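Local coordinates for protein induced by osmotic stress (Scheffersomyces stipitis, PDB 5YWN) that binds NADP(H) and works as a haloketone reductase of the NAD(P)-dependent epimerase/dehydratase family, probably reducing carbonyl substrates to chiral alcohols, at residues F6-T11 and H79-V84; R34-G39 and Y52-V57; V57-G62 and L96-N101. The protein carries 1 engineered substitution. All coordinates share one frame; numbering follows the deposited sequence.

How the contacts relate
The three contacts line the adenosine half of NADP+ in one Rossmann-type domain, with contact 1 reaching on to the nicotinamide ribose. Contact 1 lies closest to the centre of the chain and joins the ends of strands 4-7 and 74-79, neighbours in the parallel seven-stranded sheet. Contact 2, about 11 Å away between centres, ties helix 36-46 to strand 50-54, at one edge of the sheet. Its span in the chain falls wholly between the two segments of contact 1. Contact 3 follows contact 2 directly, sharing Val-57, and reaches helix 91-113. Its centre is about 12 Å from contact 1 and 15 Å from contact 2. Phosphate recognition and adenine packing are thereby built from successive crossovers of one sheet.

Contact 1: residues F6-T11 and H79-V84; sequences FVSGAT and HTASPV. With NAP (NADP nicotinamide-adenine-dinucleotide phosphate), chain B.
Ser-8 points its hydroxyl into the backbone of the loop that leaves strand 74-79, where three nitrogens gather round OG. His-79 meets it with the edge of its ring, ND1 lying 2.8 Å from Ser-8 OG in a hydrogen bond. The amide of Thr-80 donates to the same oxygen along a clearly bent path, while that of Ala-81 comes in almost straight (173°) but longer, with N 3.3 Å from Ser-8 OG. With chi1 at 74°, OG sits between the backbone N and the carbonyl carbon of its own residue, turned to the opposing backbone. An alanine at Ser-8 would probably leave His-79 ND1 and the amides of Thr-80 and Ala-81 without this shared partner.

Thr-80 answers in the other direction: its OG1 donates to Ser-8 O over 2.7 Å, tilted 26° from the carbonyl plane. A water donates to both Thr-80 OG1 and Gly-9 O, closing a second link. Beside it, Ala-81 CB rests 3.6 Å from Gly-9 CA; the positive phi and this close methyl both suit glycine, here at the start of the glycine-rich turn of a Rossmann fold. On the cofactor side, Thr-80 O accepts from the ribose hydroxyl O3D of NADP+ at 2.6 Å, and Pro-83 lies by the adenine.

The contact joins the ends of adjacent strands 4-7 and 74-79: helix 13-24 packs on Val-7 and Thr-80, strand 28-33 touches Ser-8, and helix 91-113 meets His-79, whose NE2 bonds to Thr-103.

Contact 2: residues R34-G39 and Y52-V57; sequences RSEEKG and YEVVKV. With NAP (NADP nicotinamide-adenine-dinucleotide phosphate), chain B.
Tyr-52 presents the face of its ring to Gly-39 on the helix, whose CA stands 3.5 Å from the ring centroid, only 11° off the normal, in a CH-pi contact. The phenol reaches the carboxylate of Glu-36, which approaches at the ring edge, although the modelled OH to OE2 separation is too short to be trusted. Val-54 turns CG2 to the start of the helix, 3.8 Å from Glu-36 N. There Ser-35 is the N-cap, its OG accepting from Lys-38 N. The backbone oxygens of Val-55 and Lys-56 then lie against the aliphatic part of Arg-34: Lys-56 O is 3.4 Å from Arg-34 CD and is bridged by a water to Arg-34 NH2. A bend at chi3 (-84°) turns NE out of line with the chain and beside N3A of the adenine, over which the guanidinium lies with one face. Arg-34 NH1 donates to phosphate oxygen O2X at 3.1 Å, and Lys-38 NZ to O1X at 3.1 Å. Two cationic side chains on the 2'-phosphate are consistent with a preference for NADP(H) over NAD(H).

Contact 3: residues V57-G62 and L96-N101; sequences VLEQKG and LIPAIN. With NAP (NADP nicotinamide-adenine-dinucleotide phosphate), chain B.
Leu-58 and Glu-59 are the residues of this loop that meet helix 91-113. Leu-58 CD1 lies 4.2 Å from Pro-98 O, and the same methyl is 3.2 Å from C2A of the NADP+ adenine. Glu-59 follows with its side chain alongside the Pro-98 ring, the two pointing the same way. The chain bends at chi2, beyond CG, and the carboxylate lies beside the ring: Glu-59 OE1 comes within 3.5 Å of Pro-98 CB, and OE2 within 3.6 Å of Pro-98 CG, a van der Waals contact. Nearer the backbone, Glu-59 CB packs on Ile-97 CG2 at 4.0 Å, and a water that donates to Glu-59 O accepts from Asn-101 ND2. Pro-98 also kinks the helix, its nitrogen having no bond to the preceding turn, and places CB 3.7 Å from N6A of the adenine. Leu-58 and Pro-98, with Pro-83 beside the latter, thus contribute to the adenine pocket of a Rossmann fold.

Contact 1: residues F6-T11 and H79-V84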
loop_
_atom_site.group_PDB
_atom_site.type_symbol
_atom_site.label_atom_id
_atom_site.label_comp_id
_atom_site.label_asym_id
_atom_site.label_seq_id
_atom_site.Cartn_x
_atom_site.Cartn_y
_atom_site.Cartn_z
ATOM N N PHE A 6 4.779 -15.553 0.592
ATOM C CA PHE A 6 4.943 -15.027 -0.745
ATOM C C PHE A 6 4.444 -13.580 -0.850
ATOM O O PHE A 6 3.361 -13.284 -0.407
ATOM C CB PHE A 6 4.257 -15.896 -1.772
ATOM C CG PHE A 6 4.721 -15.666 -3.154
ATOM C CD1 PHE A 6 4.418 -14.520 -3.813
ATOM C CD2 PHE A 6 5.503 -16.591 -3.785
ATOM C CE1 PHE A 6 4.859 -14.320 -5.081
ATOM C CE2 PHE A 6 5.969 -16.392 -5.036
ATOM C CZ PHE A 6 5.642 -15.262 -5.695
ATOM N N VAL A 7 5.258 -12.704 -1.394
ATOM C CA VAL A 7 4.893 -11.313 -1.577
ATOM C C VAL A 7 5.049 -10.871 -3.027
ATOM O O VAL A 7 6.126 -10.749 -3.510
ATOM C CB VAL A 7 5.713 -10.382 -0.674
ATOM C CG1 VAL A 7 5.334 -8.944 -0.884
ATOM C CG2 VAL A 7 5.663 -10.768 0.780
ATOM N N SER A 8 3.948 -10.608 -3.695
ATOM C CA SER A 8 3.980 -10.081 -5.031
ATOM C C SER A 8 4.460 -8.622 -5.072
ATOM O O SER A 8 4.260 -7.917 -4.163
ATOM C CB SER A 8 2.645 -10.250 -5.727
ATOM O OG SER A 8 1.696 -9.377 -5.272
ATOM N N GLY A 9 5.079 -8.222 -6.153
ATOM C CA GLY A 9 5.644 -6.896 -6.251
ATOM C C GLY A 9 6.615 -6.504 -5.159
ATOM O O GLY A 9 6.447 -5.533 -4.525
ATOM N N ALA A 10 7.615 -7.320 -4.958
ATOM C CA ALA A 10 8.547 -7.159 -3.883
ATOM C C ALA A 10 9.431 -5.895 -3.925
ATOM O O ALA A 10 9.997 -5.537 -2.975
ATOM C CB ALA A 10 9.401 -8.378 -3.756
ATOM N N THR A 11 9.563 -5.297 -5.071
ATOM C CA THR A 11 10.303 -4.064 -5.260
ATOM C C THR A 11 9.717 -2.803 -4.613
ATOM O O THR A 11 10.408 -1.885 -4.396
ATOM C CB THR A 11 10.605 -3.773 -6.726
ATOM O OG1 THR A 11 9.418 -3.720 -7.451
ATOM C CG2 THR A 11 11.479 -4.810 -7.294
ATOM N N HIS A 79 -0.664 -10.428 -1.976
ATOM C CA HIS A 79 -0.735 -9.807 -3.269
ATOM C C HIS A 79 -0.773 -8.281 -3.169
ATOM O O HIS A 79 -1.778 -7.695 -2.896
ATOM C CB HIS A 79 -1.941 -10.324 -4.017
ATOM C CG HIS A 79 -2.055 -9.812 -5.414
ATOM N ND1 HIS A 79 -0.973 -9.601 -6.214
ATOM C CD2 HIS A 79 -3.129 -9.477 -6.151
ATOM C CE1 HIS A 79 -1.374 -9.166 -7.383
ATOM N NE2 HIS A 79 -2.678 -9.088 -7.371
ATOM N N THR A 80 0.368 -7.678 -3.365
ATOM C CA THR A 80 0.516 -6.243 -3.249
ATOM C C THR A 80 0.791 -5.476 -4.553
ATOM O O THR A 80 0.556 -4.325 -4.631
ATOM C CB THR A 80 1.617 -5.867 -2.231
ATOM O OG1 THR A 80 2.877 -6.016 -2.823
ATOM C CG2 THR A 80 1.572 -6.702 -0.987
ATOM N N ALA A 81 1.302 -6.159 -5.540
ATOM C CA ALA A 81 1.595 -5.540 -6.787
ATOM C C ALA A 81 0.363 -5.028 -7.517
ATOM O O ALA A 81 -0.574 -5.705 -7.677
ATOM C CB ALA A 81 2.385 -6.472 -7.668
ATOM N N SER A 82 0.429 -3.779 -7.912
ATOM C CA SER A 82 -0.563 -3.117 -8.692
ATOM C C SER A 82 0.043 -1.927 -9.405
ATOM O O SER A 82 0.912 -1.307 -8.897
ATOM C CB SER A 82 -1.660 -2.578 -7.796
ATOM O OG SER A 82 -2.892 -2.836 -8.307
ATOM N N PRO A 83 -0.502 -1.554 -10.544
ATOM C CA PRO A 83 -0.095 -0.312 -11.179
ATOM C C PRO A 83 -0.421 0.881 -10.330
ATOM O O PRO A 83 -1.421 0.982 -9.680
ATOM C CB PRO A 83 -0.887 -0.277 -12.443
ATOM C CG PRO A 83 -1.430 -1.604 -12.631
ATOM C CD PRO A 83 -1.506 -2.244 -11.315
ATOM N N VAL A 84 0.533 1.760 -10.299
ATOM C CA VAL A 84 0.372 3.001 -9.644
ATOM C C VAL A 84 0.809 4.197 -10.496
ATOM O O VAL A 84 1.088 5.197 -9.979
ATOM C CB VAL A 84 1.028 2.969 -8.233
ATOM C CG1 VAL A 84 0.348 1.958 -7.324
ATOM C CG2 VAL A 84 2.488 2.610 -8.341
HETATM P PA NAP B . 4.717 1.366 -5.713
HETATM O O1A NAP B . 5.753 1.780 -4.695
HETATM O O2A NAP B . 4.822 1.858 -7.137
HETATM O O5B NAP B . 4.650 -0.242 -5.738
HETATM C C5B NAP B . 4.117 -0.926 -6.870
HETATM C C4B NAP B . 4.929 -2.187 -7.140
HETATM O O4B NAP B . 4.144 -3.127 -7.880
HETATM C C3B NAP B . 6.180 -1.883 -7.950
HETATM O O3B NAP B . 7.357 -2.231 -7.215
HETATM C C2B NAP B . 6.076 -2.707 -9.218
HETATM O O2B NAP B . 7.178 -3.603 -9.331
HETATM C C1B NAP B . 4.766 -3.475 -9.121
HETATM N N9A NAP B . 3.878 -3.114 -10.255
HETATM C C8A NAP B . 3.340 -1.899 -10.474
HETATM N N7A NAP B . 2.578 -1.909 -11.598
HETATM C C5A NAP B . 2.622 -3.150 -12.115
HETATM C C6A NAP B . 2.044 -3.842 -13.290
HETATM N N6A NAP B . 1.241 -3.188 -14.163
HETATM N N1A NAP B . 2.347 -5.148 -13.461
HETATM C C2A NAP B . 3.143 -5.818 -12.605
HETATM N N3A NAP B . 3.698 -5.245 -11.522
HETATM C C4A NAP B . 3.482 -3.942 -11.226
HETATM O O3 NAP B . 3.265 1.770 -5.145
HETATM P PN NAP B . 2.974 1.757 -3.562
HETATM O O1N NAP B . 2.628 3.162 -3.134
HETATM O O2N NAP B . 4.101 1.018 -2.880
HETATM O O5D NAP B . 1.644 0.855 -3.456
HETATM C C5D NAP B . 1.721 -0.497 -3.007
HETATM C C4D NAP B . 0.338 -1.135 -3.051
HETATM O O4D NAP B . -0.467 -0.643 -1.974
HETATM C C3D NAP B . -0.386 -0.826 -4.352
HETATM O O3D NAP B . -0.630 -2.025 -5.094
HETATM C C2D NAP B . -1.691 -0.160 -3.966
HETATM O O2D NAP B . -2.808 -0.901 -4.467
HETATM C C1D NAP B . -1.712 -0.114 -2.445
HETATM N N1N NAP B . -1.891 1.266 -1.984
HETATM C C2N NAP B . -0.817 2.028 -1.739
HETATM C C3N NAP B . -0.965 3.340 -1.302
HETATM C C7N NAP B . 0.242 4.187 -1.029
HETATM O O7N NAP B . 0.108 5.392 -0.891
HETATM N N7N NAP B . 1.434 3.598 -0.945
HETATM C C4N NAP B . -2.239 3.857 -1.119
HETATM C C5N NAP B . -3.335 3.048 -1.380
HETATM C C6N NAP B . -3.131 1.744 -1.815
HETATM P P2B NAP B . 8.522 -3.152 -10.095
HETATM O O1X NAP B . 9.113 -4.451 -10.589
HETATM O O2X NAP B . 8.030 -2.235 -11.187
HETATM O O3X NAP B . 9.336 -2.465 -9.024
HETATM O O HOH W 1 4.081 -4.041 -4.299
#

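Contact 2: residues R34-G39 and Y52-V57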
loop_
_atom_site.group_PDB
_atom_site.type_symbol
_atom_site.label_atom_id
_atom_site.label_comp_id
_atom_site.label_asym_id
_atom_site.label_seq_id
_atom_site.Cartn_x
_atom_site.Cartn_y
_atom_site.Cartn_z
ATOM N N ARG A 34 9.596 -8.144 -11.467
ATOM C CA ARG A 34 9.481 -8.105 -12.903
ATOM C C ARG A 34 10.784 -8.311 -13.656
ATOM O O ARG A 34 10.766 -8.446 -14.821
ATOM C CB ARG A 34 8.728 -6.867 -13.403
ATOM C CG ARG A 34 7.263 -6.814 -13.056
ATOM C CD ARG A 34 6.481 -5.881 -13.935
ATOM N NE ARG A 34 6.547 -4.518 -13.497
ATOM C CZ ARG A 34 6.003 -3.490 -14.120
ATOM N NH1 ARG A 34 6.160 -2.298 -13.624
ATOM N NH2 ARG A 34 5.335 -3.655 -15.232
ATOM N N SER A 35 11.899 -8.314 -12.970
ATOM C CA SER A 35 13.157 -8.630 -13.584
ATOM C C SER A 35 14.147 -9.333 -12.665
ATOM O O SER A 35 14.137 -9.167 -11.487
ATOM C CB SER A 35 13.808 -7.381 -14.149
ATOM O OG SER A 35 14.555 -6.723 -13.185
ATOM N N GLU A 36 15.075 -10.020 -13.287
ATOM C CA GLU A 36 16.082 -10.711 -12.567
ATOM C C GLU A 36 16.929 -9.770 -11.722
ATOM O O GLU A 36 17.121 -10.018 -10.611
ATOM C CB GLU A 36 16.933 -11.468 -13.574
ATOM C CG GLU A 36 18.011 -12.332 -13.035
ATOM C CD GLU A 36 17.589 -13.320 -11.986
ATOM O OE1 GLU A 36 16.616 -14.017 -12.148
ATOM O OE2 GLU A 36 18.300 -13.418 -10.988
ATOM N N GLU A 37 17.375 -8.670 -12.278
ATOM C CA GLU A 37 18.214 -7.750 -11.536
ATOM C C GLU A 37 17.498 -7.143 -10.365
ATOM O O GLU A 37 18.068 -6.941 -9.362
ATOM C CB GLU A 37 18.871 -6.692 -12.400
ATOM C CG GLU A 37 19.808 -5.785 -11.623
ATOM C CD GLU A 37 20.874 -6.500 -10.774
ATOM O OE1 GLU A 37 21.666 -7.289 -11.295
ATOM O OE2 GLU A 37 20.967 -6.244 -9.587
ATOM N N LYS A 38 16.223 -6.905 -10.535
ATOM C CA LYS A 38 15.407 -6.398 -9.481
ATOM C C LYS A 38 15.388 -7.386 -8.321
ATOM O O LYS A 38 15.493 -7.005 -7.191
ATOM C CB LYS A 38 14.005 -6.073 -9.982
ATOM C CG LYS A 38 13.836 -4.737 -10.665
ATOM C CD LYS A 38 12.469 -4.587 -11.254
ATOM C CE LYS A 38 12.255 -3.300 -11.986
ATOM N NZ LYS A 38 10.986 -3.189 -12.717
ATOM N N GLY A 39 15.260 -8.654 -8.629
ATOM C CA GLY A 39 15.332 -9.657 -7.616
ATOM C C GLY A 39 16.673 -9.741 -6.937
ATOM O O GLY A 39 16.761 -9.807 -5.754
ATOM N N TYR A 52 13.420 -14.908 -4.550
ATOM C CA TYR A 52 12.594 -14.275 -5.530
ATOM C C TYR A 52 12.296 -15.139 -6.747
ATOM O O TYR A 52 13.026 -16.038 -7.060
ATOM C CB TYR A 52 13.200 -12.943 -5.973
ATOM C CG TYR A 52 14.501 -13.054 -6.716
ATOM C CD1 TYR A 52 15.683 -13.156 -6.054
ATOM C CD2 TYR A 52 14.532 -13.072 -8.060
ATOM C CE1 TYR A 52 16.852 -13.268 -6.722
ATOM C CE2 TYR A 52 15.687 -13.194 -8.725
ATOM C CZ TYR A 52 16.834 -13.282 -8.044
ATOM O OH TYR A 52 17.944 -13.395 -8.734
ATOM N N GLU A 53 11.199 -14.826 -7.405
ATOM C CA GLU A 53 10.877 -15.361 -8.694
ATOM C C GLU A 53 10.461 -14.240 -9.618
ATOM O O GLU A 53 9.811 -13.319 -9.211
ATOM C CB GLU A 53 9.775 -16.412 -8.635
ATOM C CG GLU A 53 10.090 -17.623 -7.824
ATOM C CD GLU A 53 11.237 -18.433 -8.362
ATOM O OE1 GLU A 53 11.448 -18.444 -9.552
ATOM O OE2 GLU A 53 11.920 -19.065 -7.596
ATOM N N VAL A 54 10.822 -14.365 -10.868
ATOM C CA VAL A 54 10.495 -13.383 -11.841
ATOM C C VAL A 54 9.170 -13.673 -12.492
ATOM O O VAL A 54 9.024 -14.639 -13.142
ATOM C CB VAL A 54 11.558 -13.314 -12.928
ATOM C CG1 VAL A 54 11.197 -12.328 -13.984
ATOM C CG2 VAL A 54 12.900 -12.993 -12.363
ATOM N N VAL A 55 8.229 -12.783 -12.284
ATOM C CA VAL A 55 6.929 -12.807 -12.917
ATOM C C VAL A 55 6.693 -11.490 -13.619
ATOM O O VAL A 55 6.305 -10.529 -13.030
ATOM C CB VAL A 55 5.821 -13.072 -11.899
ATOM C CG1 VAL A 55 4.461 -13.129 -12.535
ATOM C CG2 VAL A 55 6.125 -14.295 -11.075
ATOM N N LYS A 56 7.000 -11.473 -14.892
ATOM C CA LYS A 56 6.995 -10.287 -15.687
ATOM C C LYS A 56 5.642 -9.649 -15.940
ATOM O O LYS A 56 5.565 -8.495 -15.963
ATOM C CB LYS A 56 7.767 -10.487 -16.961
ATOM C CG LYS A 56 9.164 -11.052 -16.778
ATOM C CD LYS A 56 9.966 -11.123 -18.067
ATOM C CE LYS A 56 9.875 -9.840 -18.866
ATOM N NZ LYS A 56 10.686 -9.743 -20.111
ATOM N N VAL A 57 4.606 -10.437 -16.150
ATOM C CA VAL A 57 3.282 -9.943 -16.434
ATOM C C VAL A 57 2.227 -10.574 -15.531
ATOM O O VAL A 57 2.052 -11.737 -15.542
ATOM C CB VAL A 57 2.974 -10.194 -17.928
ATOM C CG1 VAL A 57 1.631 -9.650 -18.333
ATOM C CG2 VAL A 57 4.062 -9.601 -18.795
HETATM P PA NAP B . 4.717 1.366 -5.713
HETATM O O1A NAP B . 5.753 1.780 -4.695
HETATM O O2A NAP B . 4.822 1.858 -7.137
HETATM O O5B NAP B . 4.650 -0.242 -5.738
HETATM C C5B NAP B . 4.117 -0.926 -6.870
HETATM C C4B NAP B . 4.929 -2.187 -7.140
HETATM O O4B NAP B . 4.144 -3.127 -7.880
HETATM C C3B NAP B . 6.180 -1.883 -7.950
HETATM O O3B NAP B . 7.357 -2.231 -7.215
HETATM C C2B NAP B . 6.076 -2.707 -9.218
HETATM O O2B NAP B . 7.178 -3.603 -9.331
HETATM C C1B NAP B . 4.766 -3.475 -9.121
HETATM N N9A NAP B . 3.878 -3.114 -10.255
HETATM C C8A NAP B . 3.340 -1.899 -10.474
HETATM N N7A NAP B . 2.578 -1.909 -11.598
HETATM C C5A NAP B . 2.622 -3.150 -12.115
HETATM C C6A NAP B . 2.044 -3.842 -13.290
HETATM N N6A NAP B . 1.241 -3.188 -14.163
HETATM N N1A NAP B . 2.347 -5.148 -13.461
HETATM C C2A NAP B . 3.143 -5.818 -12.605
HETATM N N3A NAP B . 3.698 -5.245 -11.522
HETATM C C4A NAP B . 3.482 -3.942 -11.226
HETATM O O3 NAP B . 3.265 1.770 -5.145
HETATM P PN NAP B . 2.974 1.757 -3.562
HETATM O O1N NAP B . 2.628 3.162 -3.134
HETATM O O2N NAP B . 4.101 1.018 -2.880
HETATM O O5D NAP B . 1.644 0.855 -3.456
HETATM C C5D NAP B . 1.721 -0.497 -3.007
HETATM C C4D NAP B . 0.338 -1.135 -3.051
HETATM O O4D NAP B . -0.467 -0.643 -1.974
HETATM C C3D NAP B . -0.386 -0.826 -4.352
HETATM O O3D NAP B . -0.630 -2.025 -5.094
HETATM C C2D NAP B . -1.691 -0.160 -3.966
HETATM O O2D NAP B . -2.808 -0.901 -4.467
HETATM C C1D NAP B . -1.712 -0.114 -2.445
HETATM N N1N NAP B . -1.891 1.266 -1.984
HETATM C C2N NAP B . -0.817 2.028 -1.739
HETATM C C3N NAP B . -0.965 3.340 -1.302
HETATM C C7N NAP B . 0.242 4.187 -1.029
HETATM O O7N NAP B . 0.108 5.392 -0.891
HETATM N N7N NAP B . 1.434 3.598 -0.945
HETATM C C4N NAP B . -2.239 3.857 -1.119
HETATM C C5N NAP B . -3.335 3.048 -1.380
HETATM C C6N NAP B . -3.131 1.744 -1.815
HETATM P P2B NAP B . 8.522 -3.152 -10.095
HETATM O O1X NAP B . 9.113 -4.451 -10.589
HETATM O O2X NAP B . 8.030 -2.235 -11.187
HETATM O O3X NAP B . 9.336 -2.465 -9.024
HETATM O O HOH W 2 4.151 -6.265 -16.401
#

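Contact 3: residues V57-G62 and L96-N101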
loop_
_atom_site.group_PDB
_atom_site.type_symbol
_atom_site.label_atom_id
_atom_site.label_comp_id
_atom_site.label_asym_id
_atom_site.label_seq_id
_atom_site.Cartn_x
_atom_site.Cartn_y
_atom_site.Cartn_z
ATOM N N VAL A 57 4.606 -10.437 -16.150
ATOM C CA VAL A 57 3.282 -9.943 -16.434
ATOM C C VAL A 57 2.227 -10.574 -15.531
ATOM O O VAL A 57 2.052 -11.737 -15.542
ATOM C CB VAL A 57 2.974 -10.194 -17.928
ATOM C CG1 VAL A 57 1.631 -9.650 -18.333
ATOM C CG2 VAL A 57 4.062 -9.601 -18.795
ATOM N N LEU A 58 1.548 -9.788 -14.746
ATOM C CA LEU A 58 0.472 -10.279 -13.940
ATOM C C LEU A 58 -0.725 -10.761 -14.711
ATOM O O LEU A 58 -1.293 -11.712 -14.368
ATOM C CB LEU A 58 0.046 -9.288 -12.879
ATOM C CG LEU A 58 1.112 -8.608 -12.057
ATOM C CD1 LEU A 58 0.551 -7.361 -11.458
ATOM C CD2 LEU A 58 1.670 -9.530 -11.031
ATOM N N GLU A 59 -1.047 -10.093 -15.791
ATOM C CA GLU A 59 -2.312 -10.236 -16.458
ATOM C C GLU A 59 -2.368 -11.403 -17.463
ATOM O O GLU A 59 -3.149 -11.399 -18.330
ATOM C CB GLU A 59 -2.745 -8.944 -17.117
ATOM C CG GLU A 59 -1.783 -8.361 -18.125
ATOM C CD GLU A 59 -0.854 -7.346 -17.505
ATOM O OE1 GLU A 59 -0.562 -7.496 -16.327
ATOM O OE2 GLU A 59 -0.391 -6.454 -18.196
ATOM N N GLN A 60 -1.488 -12.355 -17.319
ATOM C CA GLN A 60 -1.589 -13.563 -18.078
ATOM C C GLN A 60 -2.020 -14.743 -17.216
ATOM O O GLN A 60 -1.524 -14.934 -16.166
ATOM C CB GLN A 60 -0.317 -13.860 -18.872
ATOM C CG GLN A 60 0.980 -13.862 -18.110
ATOM C CD GLN A 60 2.176 -14.392 -18.916
ATOM O OE1 GLN A 60 2.657 -13.749 -19.834
ATOM N NE2 GLN A 60 2.654 -15.578 -18.547
ATOM N N LYS A 61 -2.942 -15.528 -17.728
ATOM C CA LYS A 61 -3.432 -16.685 -17.055
ATOM C C LYS A 61 -2.272 -17.593 -16.695
ATOM O O LYS A 61 -1.393 -17.830 -17.467
ATOM C CB LYS A 61 -4.370 -17.436 -17.972
ATOM C CG LYS A 61 -5.750 -16.798 -18.167
ATOM C CD LYS A 61 -6.832 -17.794 -18.576
ATOM C CE LYS A 61 -8.110 -17.106 -19.003
ATOM N NZ LYS A 61 -9.271 -18.002 -19.142
ATOM N N GLY A 62 -2.265 -18.021 -15.465
ATOM C CA GLY A 62 -1.189 -18.815 -14.929
ATOM C C GLY A 62 0.182 -18.184 -14.727
ATOM O O GLY A 62 1.131 -18.861 -14.598
ATOM N N LEU A 96 -6.182 -0.805 -15.450
ATOM C CA LEU A 96 -7.272 -1.651 -15.104
ATOM C C LEU A 96 -7.048 -3.144 -15.267
ATOM O O LEU A 96 -7.233 -3.827 -14.364
ATOM C CB LEU A 96 -8.521 -1.208 -15.816
ATOM C CG LEU A 96 -9.147 0.114 -15.401
ATOM C CD1 LEU A 96 -9.936 0.655 -16.542
ATOM C CD2 LEU A 96 -10.004 0.002 -14.176
ATOM N N ILE A 97 -6.600 -3.596 -16.409
ATOM C CA ILE A 97 -6.405 -5.004 -16.644
ATOM C C ILE A 97 -5.344 -5.677 -15.754
ATOM O O ILE A 97 -5.639 -6.624 -15.143
ATOM C CB ILE A 97 -6.163 -5.276 -18.129
ATOM C CG1 ILE A 97 -7.410 -4.995 -18.910
ATOM C CG2 ILE A 97 -5.725 -6.684 -18.390
ATOM C CD1 ILE A 97 -7.162 -4.945 -20.371
ATOM N N PRO A 98 -4.169 -5.112 -15.588
ATOM C CA PRO A 98 -3.195 -5.715 -14.687
ATOM C C PRO A 98 -3.692 -5.826 -13.269
ATOM O O PRO A 98 -3.397 -6.788 -12.691
ATOM C CB PRO A 98 -2.037 -4.766 -14.751
ATOM C CG PRO A 98 -2.133 -4.166 -16.052
ATOM C CD PRO A 98 -3.586 -3.976 -16.278
ATOM N N ALA A 99 -4.388 -4.846 -12.747
ATOM C CA ALA A 99 -4.940 -5.008 -11.458
ATOM C C ALA A 99 -6.020 -6.083 -11.386
ATOM O O ALA A 99 -5.959 -6.926 -10.576
ATOM C CB ALA A 99 -5.496 -3.695 -10.993
ATOM N N ILE A 100 -7.024 -5.989 -12.238
ATOM C CA ILE A 100 -8.141 -6.879 -12.186
ATOM C C ILE A 100 -7.861 -8.317 -12.658
ATOM O O ILE A 100 -8.095 -9.225 -11.965
ATOM C CB ILE A 100 -9.315 -6.299 -12.991
ATOM C CG1 ILE A 100 -9.765 -4.960 -12.432
ATOM C CG2 ILE A 100 -10.482 -7.253 -13.018
ATOM C CD1 ILE A 100 -10.636 -4.216 -13.374
ATOM N N ASN A 101 -7.365 -8.464 -13.852
ATOM C CA ASN A 101 -6.930 -9.735 -14.345
ATOM C C ASN A 101 -5.759 -10.324 -13.577
ATOM O O ASN A 101 -5.780 -11.443 -13.241
ATOM C CB ASN A 101 -6.660 -9.684 -15.826
ATOM C CG ASN A 101 -7.928 -9.744 -16.647
ATOM O OD1 ASN A 101 -9.004 -9.688 -16.139
ATOM N ND2 ASN A 101 -7.777 -9.842 -17.898
HETATM P PA NAP B . 4.717 1.366 -5.713
HETATM O O1A NAP B . 5.753 1.780 -4.695
HETATM O O2A NAP B . 4.822 1.858 -7.137
HETATM O O5B NAP B . 4.650 -0.242 -5.738
HETATM C C5B NAP B . 4.117 -0.926 -6.870
HETATM C C4B NAP B . 4.929 -2.187 -7.140
HETATM O O4B NAP B . 4.144 -3.127 -7.880
HETATM C C3B NAP B . 6.180 -1.883 -7.950
HETATM O O3B NAP B . 7.357 -2.231 -7.215
HETATM C C2B NAP B . 6.076 -2.707 -9.218
HETATM O O2B NAP B . 7.178 -3.603 -9.331
HETATM C C1B NAP B . 4.766 -3.475 -9.121
HETATM N N9A NAP B . 3.878 -3.114 -10.255
HETATM C C8A NAP B . 3.340 -1.899 -10.474
HETATM N N7A NAP B . 2.578 -1.909 -11.598
HETATM C C5A NAP B . 2.622 -3.150 -12.115
HETATM C C6A NAP B . 2.044 -3.842 -13.290
HETATM N N6A NAP B . 1.241 -3.188 -14.163
HETATM N N1A NAP B . 2.347 -5.148 -13.461
HETATM C C2A NAP B . 3.143 -5.818 -12.605
HETATM N N3A NAP B . 3.698 -5.245 -11.522
HETATM C C4A NAP B . 3.482 -3.942 -11.226
HETATM O O3 NAP B . 3.265 1.770 -5.145
HETATM P PN NAP B . 2.974 1.757 -3.562
HETATM O O1N NAP B . 2.628 3.162 -3.134
HETATM O O2N NAP B . 4.101 1.018 -2.880
HETATM O O5D NAP B . 1.644 0.855 -3.456
HETATM C C5D NAP B . 1.721 -0.497 -3.007
HETATM C C4D NAP B . 0.338 -1.135 -3.051
HETATM O O4D NAP B . -0.467 -0.643 -1.974
HETATM C C3D NAP B . -0.386 -0.826 -4.352
HETATM O O3D NAP B . -0.630 -2.025 -5.094
HETATM C C2D NAP B . -1.691 -0.160 -3.966
HETATM O O2D NAP B . -2.808 -0.901 -4.467
HETATM C C1D NAP B . -1.712 -0.114 -2.445
HETATM N N1N NAP B . -1.891 1.266 -1.984
HETATM C C2N NAP B . -0.817 2.028 -1.739
HETATM C C3N NAP B . -0.965 3.340 -1.302
HETATM C C7N NAP B . 0.242 4.187 -1.029
HETATM O O7N NAP B . 0.108 5.392 -0.891
HETATM N N7N NAP B . 1.434 3.598 -0.945
HETATM C C4N NAP B . -2.239 3.857 -1.119
HETATM C C5N NAP B . -3.335 3.048 -1.380
HETATM C C6N NAP B . -3.131 1.744 -1.815
HETATM P P2B NAP B . 8.522 -3.152 -10.095
HETATM O O1X NAP B . 9.113 -4.451 -10.589
HETATM O O2X NAP B . 8.030 -2.235 -11.187
HETATM O O3X NAP B . 9.336 -2.465 -9.024
HETATM O O HOH W 3 -5.253 -10.169 -19.291
#